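Local coordinates for hypothetical protein (Nostoc punctiforme, PDB 2INB) that probably takes part, as an XisH family protein, in the site-specific recombination of nitrogen-fixation genes in cyanobacteria alongside XisF and XisI, at residues A[77-80]-A[81-85]. Numbering follows the deposited sequence.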
ATOM      1  N   LEU A  77       3.417  -0.733   2.863  1.00 14.10           N
ATOM      2  CA  LEU A  77       2.576  -1.937   2.772  1.00 14.75           C
ATOM      3  C   LEU A  77       2.153  -2.189   1.327  1.00 14.60           C
ATOM      4  O   LEU A  77       2.194  -3.313   0.834  1.00 15.10           O
ATOM      5  CB  LEU A  77       1.358  -1.777   3.677  1.00 14.90           C
ATOM      6  CG  LEU A  77       0.375  -2.939   3.639  1.00 14.01           C
ATOM      7  CD1 LEU A  77       1.094  -4.255   4.154  1.00 17.04           C
ATOM      8  CD2 LEU A  77      -0.871  -2.636   4.546  1.00 14.84           C
ATOM      9  N   GLY A  78       1.700  -1.151   0.644  1.00 13.35           N
ATOM     10  CA  GLY A  78       1.280  -1.320  -0.776  1.00 13.10           C
ATOM     11  C   GLY A  78       2.450  -1.790  -1.631  1.00 13.18           C
ATOM     12  O   GLY A  78       2.317  -2.699  -2.485  1.00 14.20           O
ATOM     13  N   GLN A  79       3.606  -1.140  -1.460  1.00 13.34           N
ATOM     14  CA  GLN A  79       4.809  -1.573  -2.144  1.00 14.77           C
ATOM     15  C   GLN A  79       5.127  -3.016  -1.824  1.00 13.95           C
ATOM     16  O   GLN A  79       5.488  -3.830  -2.705  1.00 14.64           O
ATOM     17  CB  GLN A  79       5.992  -0.664  -1.754  1.00 14.90           C
ATOM     18  CG  GLN A  79       5.950   0.681  -2.436  1.00 15.09           C
ATOM     19  CD  GLN A  79       7.005   1.640  -1.984  1.00 20.33           C
ATOM     20  OE1 GLN A  79       7.569   1.483  -0.909  1.00 23.31           O
ATOM     21  NE2 GLN A  79       7.154   2.731  -2.736  1.00 24.87           N
ATOM     22  N   PHE A  80       5.029  -3.367  -0.549  1.00 13.15           N
ATOM     23  CA  PHE A  80       5.355  -4.738  -0.147  1.00 15.14           C
ATOM     24  C   PHE A  80       4.471  -5.750  -0.907  1.00 15.51           C
ATOM     25  O   PHE A  80       4.932  -6.751  -1.508  1.00 14.62           O
ATOM     26  CB  PHE A  80       5.218  -4.943   1.370  1.00 15.67           C
ATOM     27  CG  PHE A  80       5.598  -6.325   1.789  1.00 13.44           C
ATOM     28  CD1 PHE A  80       6.928  -6.652   2.114  1.00 14.86           C
ATOM     29  CD2 PHE A  80       4.657  -7.347   1.878  1.00 15.53           C
ATOM     30  CE1 PHE A  80       7.275  -7.931   2.472  1.00 14.98           C
ATOM     31  CE2 PHE A  80       5.037  -8.650   2.236  1.00 16.37           C
ATOM     32  CZ  PHE A  80       6.342  -8.938   2.532  1.00 15.18           C
ATOM     33  N   ILE A  81       3.171  -5.460  -0.926  1.00 13.83           N
ATOM     34  CA  ILE A  81       2.206  -6.381  -1.550  1.00 14.94           C
ATOM     35  C   ILE A  81       2.495  -6.502  -3.050  1.00 13.44           C
ATOM     36  O   ILE A  81       2.480  -7.606  -3.662  1.00 14.31           O
ATOM     37  CB  ILE A  81       0.758  -5.928  -1.216  1.00 15.84           C
ATOM     38  CG1 ILE A  81       0.483  -6.233   0.266  1.00 17.69           C
ATOM     39  CG2 ILE A  81      -0.306  -6.632  -2.123  1.00 14.91           C
ATOM     40  CD1 ILE A  81      -0.737  -5.569   0.804  1.00 24.47           C
ATOM     41  N   ASN A  82       2.720  -5.343  -3.678  1.00 13.85           N
ATOM     42  CA  ASN A  82       2.937  -5.362  -5.124  1.00 13.67           C
ATOM     43  C   ASN A  82       4.274  -5.996  -5.498  1.00 14.95           C
ATOM     44  O   ASN A  82       4.323  -6.803  -6.452  1.00 15.19           O
ATOM     45  CB  ASN A  82       2.803  -3.958  -5.682  1.00 14.09           C
ATOM     46  CG  ASN A  82       1.373  -3.507  -5.802  1.00 15.23           C
ATOM     47  OD1 ASN A  82       0.469  -4.316  -5.979  1.00 15.56           O
ATOM     48  ND2 ASN A  82       1.170  -2.180  -5.750  1.00 16.19           N
ATOM     49  N   TYR A  83       5.346  -5.654  -4.764  1.00 13.47           N
ATOM     50  CA  TYR A  83       6.620  -6.273  -5.069  1.00 14.24           C
ATOM     51  C   TYR A  83       6.544  -7.786  -4.832  1.00 14.15           C
ATOM     52  O   TYR A  83       7.140  -8.557  -5.574  1.00 14.99           O
ATOM     53  CB  TYR A  83       7.766  -5.655  -4.250  1.00 14.26           C
ATOM     54  CG  TYR A  83       8.049  -4.189  -4.513  1.00 16.82           C
ATOM     55  CD1 TYR A  83       7.877  -3.632  -5.762  1.00 26.66           C
ATOM     56  CD2 TYR A  83       8.571  -3.389  -3.482  1.00 21.04           C
ATOM     57  CE1 TYR A  83       8.144  -2.269  -5.997  1.00 30.19           C
ATOM     58  CE2 TYR A  83       8.840  -2.023  -3.707  1.00 23.77           C
ATOM     59  CZ  TYR A  83       8.643  -1.496  -4.970  1.00 26.20           C
ATOM     60  OH  TYR A  83       8.915  -0.151  -5.214  1.00 36.40           O
ATOM     61  N   ARG A  84       5.861  -8.201  -3.776  1.00 12.82           N
ATOM     62  CA  ARG A  84       5.762  -9.619  -3.447  1.00 12.52           C
ATOM     63  C   ARG A  84       5.043 -10.329  -4.600  1.00 14.27           C
ATOM     64  O   ARG A  84       5.464 -11.402  -5.059  1.00 13.93           O
ATOM     65  CB  ARG A  84       5.006  -9.805  -2.164  1.00 12.37           C
ATOM     66  CG  ARG A  84       4.879 -11.276  -1.823  1.00 14.18           C
ATOM     67  CD  ARG A  84       4.142 -11.507  -0.445  1.00 16.02           C
ATOM     68  NE  ARG A  84       2.805 -10.949  -0.454  1.00 14.29           N
ATOM     69  CZ  ARG A  84       2.077 -10.764   0.634  1.00 15.91           C
ATOM     70  NH1 ARG A  84       2.513 -11.220   1.794  1.00 15.65           N
ATOM     71  NH2 ARG A  84       0.915 -10.168   0.550  1.00 17.28           N
ATOM     72  N   GLY A  85       3.951  -9.740  -5.088  1.00 13.84           N
ATOM     73  CA  GLY A  85       3.227 -10.334  -6.239  1.00 12.15           C
ATOM     74  C   GLY A  85       4.042 -10.448  -7.497  1.00 15.76           C
ATOM     75  O   GLY A  85       4.058 -11.486  -8.159  1.00 16.60           O
TER
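Tyr83 lies back along Gln79, one helical turn earlier, the two side chains side by side. From its root outward, Tyr83 CB sits 3.3 Å from Gln79 O, and CG and CD2 pass close to that same oxygen. Farther out, Tyr83 CE2 reaches Gln79 CB at 3.7 Å, and OH ends near Gln79 CG. With CG beside its own backbone N (chi1 -63°), the ring swings back over this neighbour, its plane only 24° from the Gln79 amide. Tyr83 N also donates to Gln79 O at 2.8 Å, nearly straight. Gln79 OE1 is taken by Lys61, while His74 of the second subunit meets the Tyr83 ring. Replacing Tyr83 by an alanine is likely to leave Gln79 CB and CG, and that His74 ring, without their aromatic neighbour. On another side of the helix, the Arg84 chain bends at chi3 and brings NH1 to the edge of the Phe80 ring, 3.6 Å from CE2, which lies over one guanidinium face, the planes 74° apart; NH1 also bonds Asn121 O. Leu77 CG meets Ile81 CD1 at 4.0 Å. Successive i to i+4 backbone bonds tie together these turns of helix 69-88, which links parallel strands 54-60 and 94-101 in a beta-alpha-beta unit, with Phe80 packed on Leu96 and Leu98, in a fold of the PDDEXK clan.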